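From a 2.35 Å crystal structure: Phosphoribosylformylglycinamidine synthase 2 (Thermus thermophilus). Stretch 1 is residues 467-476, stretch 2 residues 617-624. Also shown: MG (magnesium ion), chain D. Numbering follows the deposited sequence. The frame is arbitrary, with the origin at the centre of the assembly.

Stretch 1 (467-476) AEACRNVSVV
Stretch 2 617-624: TAHDVAEG

How do the two backbones lie against each other? Residues 467-475 form a helix that begins earlier in the chain, with phi/psi near -60/-45 and hydrogen bonds such as Arg 471 N to Ala 467 O (2.8 Å) and Val 475 N to Arg 471 O (2.8 Å). Residues 618-620 are extended strand, and their axis passes 8.2 Å from that of the helix, at 172°, so the two run nearly antiparallel. The register is fixed by CA-CA distances of 6.0 Å for Val 475 and Ala 618 and 8.3 Å for Glu 468 and Ala 622. Strand alternation points the CA-to-CB bonds of Ala 618 and Asp 620 toward the helix and that of His 619 away.

What does Asp 620 do at the centre? Its chi1 of 72° (p) and chi2 of -47° place OD2 by Arg 471 and water 1, and OD1 on the magnesium ion. Asp 620 OD2 accepts a hydrogen bond from Arg 471 NH2 at 3.0 Å and 165°, part of a salt bridge, and lies at the edge of the guanidinium near its plane. Arg 471 reaches it with chi1 and chi2 both t (-169°, -174°), an extended start that carries the chain outward from the helix, before chi3 turns to -49° (m) and chi4 to 122°. Its NE and NH1 are hydrogen-bonded elsewhere in the structure.

Where does the magnesium ion fit? MG is bound by Asp 620 OD1 at 2.5 Å and Asn 472 OD1 at 2.6 Å, with waters 1 and 2 each at 2.5 Å and one further ligand from elsewhere. The CA-to-CB bond of Asn 472 points sideways to the strand, but chi1 -76° (m) and chi2 -48° bring its end nearer. The 3.1 Å between Asn 472 OD1 and Asp 620 OD1 reflects their shared metal. Water 2 also donates to Asp 620 O at 2.8 Å.

How do the two ends of the contact differ? At one, Val 475 (chi1 161°, t) packs CG1 3.9 Å from Ala 618 CB and 3.6 Å from Ala 618 O, while its CG2 lies 4.1 Å from Asp 620 CB. At the other, Glu 468, its CA-to-CB bond pointing toward the other stretch, reaches across extended, with chi1 -171° and chi2 175° (both t), chi3 -166°. The CA-to-CB bond of Glu 623 points sideways, yet with chi1 24° (off), chi2 -80° (m) and chi3 -51° its end comes nearer the helix. Glu 468 OE1 and Glu 623 OE2 come within 3.0 Å, a close approach of like charges without a hydrogen bond. Water 1 donates to Glu 468 OE1 (2.8 Å) and Asp 620 OD2 (2.6 Å), linking this end to the metal site.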

# COMPACT_ATOMS: atom_id res chain seq x y z
N ALA A 467 3.47 9.87 8.29
CA ALA A 467 4.72 10.44 8.75
C ALA A 467 5.86 9.43 8.56
O ALA A 467 6.86 9.74 7.89
CB ALA A 467 4.60 10.83 10.23
N GLU A 468 5.71 8.23 9.11
CA GLU A 468 6.72 7.19 9.01
C GLU A 468 7.09 6.89 7.55
O GLU A 468 8.26 6.87 7.20
CB GLU A 468 6.26 5.91 9.70
CG GLU A 468 7.37 4.86 9.80
CD GLU A 468 6.97 3.62 10.60
OE1 GLU A 468 7.87 2.83 10.97
OE2 GLU A 468 5.76 3.43 10.86
N ALA A 469 6.08 6.65 6.72
CA ALA A 469 6.34 6.35 5.31
C ALA A 469 7.16 7.48 4.67
O ALA A 469 8.14 7.22 3.96
CB ALA A 469 5.03 6.16 4.57
N CYS A 470 6.78 8.72 4.93
CA CYS A 470 7.52 9.85 4.37
C CYS A 470 8.93 9.93 4.96
O CYS A 470 9.88 10.28 4.26
CB CYS A 470 6.78 11.16 4.64
SG CYS A 470 5.27 11.33 3.70
N ARG A 471 9.06 9.59 6.24
CA ARG A 471 10.35 9.62 6.91
C ARG A 471 11.28 8.58 6.29
O ARG A 471 12.45 8.85 6.04
CB ARG A 471 10.19 9.34 8.41
CG ARG A 471 11.46 9.60 9.24
CD ARG A 471 11.30 9.17 10.68
NE ARG A 471 10.06 9.68 11.25
CZ ARG A 471 9.10 8.91 11.77
NH1 ARG A 471 8.01 9.47 12.26
NH2 ARG A 471 9.24 7.58 11.81
N ASN A 472 10.74 7.40 6.03
CA ASN A 472 11.53 6.32 5.44
C ASN A 472 12.09 6.66 4.07
O ASN A 472 13.21 6.26 3.74
CB ASN A 472 10.71 5.04 5.37
CG ASN A 472 10.59 4.37 6.72
OD1 ASN A 472 11.59 4.20 7.42
ND2 ASN A 472 9.37 3.99 7.09
N VAL A 473 11.31 7.39 3.28
CA VAL A 473 11.74 7.79 1.95
C VAL A 473 12.76 8.92 2.09
O VAL A 473 13.77 8.94 1.39
CB VAL A 473 10.54 8.26 1.10
CG1 VAL A 473 11.02 9.08 -0.09
CG2 VAL A 473 9.75 7.06 0.63
N SER A 474 12.51 9.84 3.01
CA SER A 474 13.41 10.96 3.25
C SER A 474 14.76 10.45 3.73
O SER A 474 15.80 11.02 3.41
CB SER A 474 12.84 11.90 4.31
OG SER A 474 11.62 12.46 3.87
N VAL A 475 14.71 9.39 4.52
CA VAL A 475 15.90 8.78 5.10
C VAL A 475 16.87 8.18 4.07
O VAL A 475 18.07 8.07 4.35
CB VAL A 475 15.49 7.72 6.14
CG1 VAL A 475 16.62 6.76 6.42
CG2 VAL A 475 15.07 8.42 7.42
N VAL A 476 16.37 7.77 2.90
CA VAL A 476 17.30 7.24 1.90
C VAL A 476 17.71 8.38 0.98
O VAL A 476 18.46 8.18 0.03
CB VAL A 476 16.72 6.04 1.08
CG1 VAL A 476 16.46 4.86 2.02
CG2 VAL A 476 15.45 6.44 0.33
N THR A 617 24.57 7.35 5.23
CA THR A 617 24.05 6.27 6.06
C THR A 617 23.14 6.86 7.14
O THR A 617 23.56 7.64 8.00
CB THR A 617 25.21 5.41 6.65
OG1 THR A 617 24.77 4.73 7.83
CG2 THR A 617 26.40 6.24 6.93
N ALA A 618 21.86 6.51 7.04
CA ALA A 618 20.83 7.00 7.94
C ALA A 618 19.80 5.91 8.22
O ALA A 618 19.62 4.98 7.44
CB ALA A 618 20.15 8.23 7.34
N HIS A 619 19.10 6.05 9.34
CA HIS A 619 18.10 5.06 9.72
C HIS A 619 17.22 5.74 10.75
O HIS A 619 17.74 6.33 11.70
CB HIS A 619 18.81 3.86 10.35
CG HIS A 619 17.91 2.71 10.65
ND1 HIS A 619 17.99 1.97 11.81
CD2 HIS A 619 16.90 2.16 9.93
CE1 HIS A 619 17.07 1.03 11.80
NE2 HIS A 619 16.40 1.12 10.67
N ASP A 620 15.90 5.69 10.58
CA ASP A 620 15.06 6.34 11.57
C ASP A 620 14.81 5.41 12.75
O ASP A 620 14.94 4.19 12.63
CB ASP A 620 13.74 6.83 10.96
CG ASP A 620 12.79 5.71 10.62
OD1 ASP A 620 13.22 4.72 10.01
OD2 ASP A 620 11.59 5.85 10.95
N VAL A 621 14.49 6.01 13.90
CA VAL A 621 14.24 5.25 15.12
C VAL A 621 12.73 5.04 15.27
O VAL A 621 12.00 5.97 15.59
CB VAL A 621 14.78 6.01 16.35
CG1 VAL A 621 14.60 5.16 17.60
CG2 VAL A 621 16.25 6.36 16.14
N ALA A 622 12.28 3.81 15.06
CA ALA A 622 10.87 3.51 15.16
C ALA A 622 10.57 2.53 16.27
O ALA A 622 11.07 2.67 17.38
CB ALA A 622 10.35 2.98 13.83
N GLU A 623 9.75 1.52 15.98
CA GLU A 623 9.39 0.56 17.00
C GLU A 623 10.61 -0.12 17.62
O GLU A 623 11.56 -0.45 16.91
CB GLU A 623 8.40 -0.48 16.45
CG GLU A 623 8.43 -0.70 14.94
CD GLU A 623 7.68 0.36 14.14
OE1 GLU A 623 6.50 0.64 14.47
OE2 GLU A 623 8.26 0.90 13.17
N GLY A 624 10.58 -0.29 18.94
CA GLY A 624 11.69 -0.92 19.63
C GLY A 624 12.68 0.07 20.23
O GLY A 624 13.57 -0.31 20.99
MG MG D . 12.43 2.51 9.19
O HOH W 1 10.56 3.52 10.47
O HOH W 2 13.51 2.12 11.45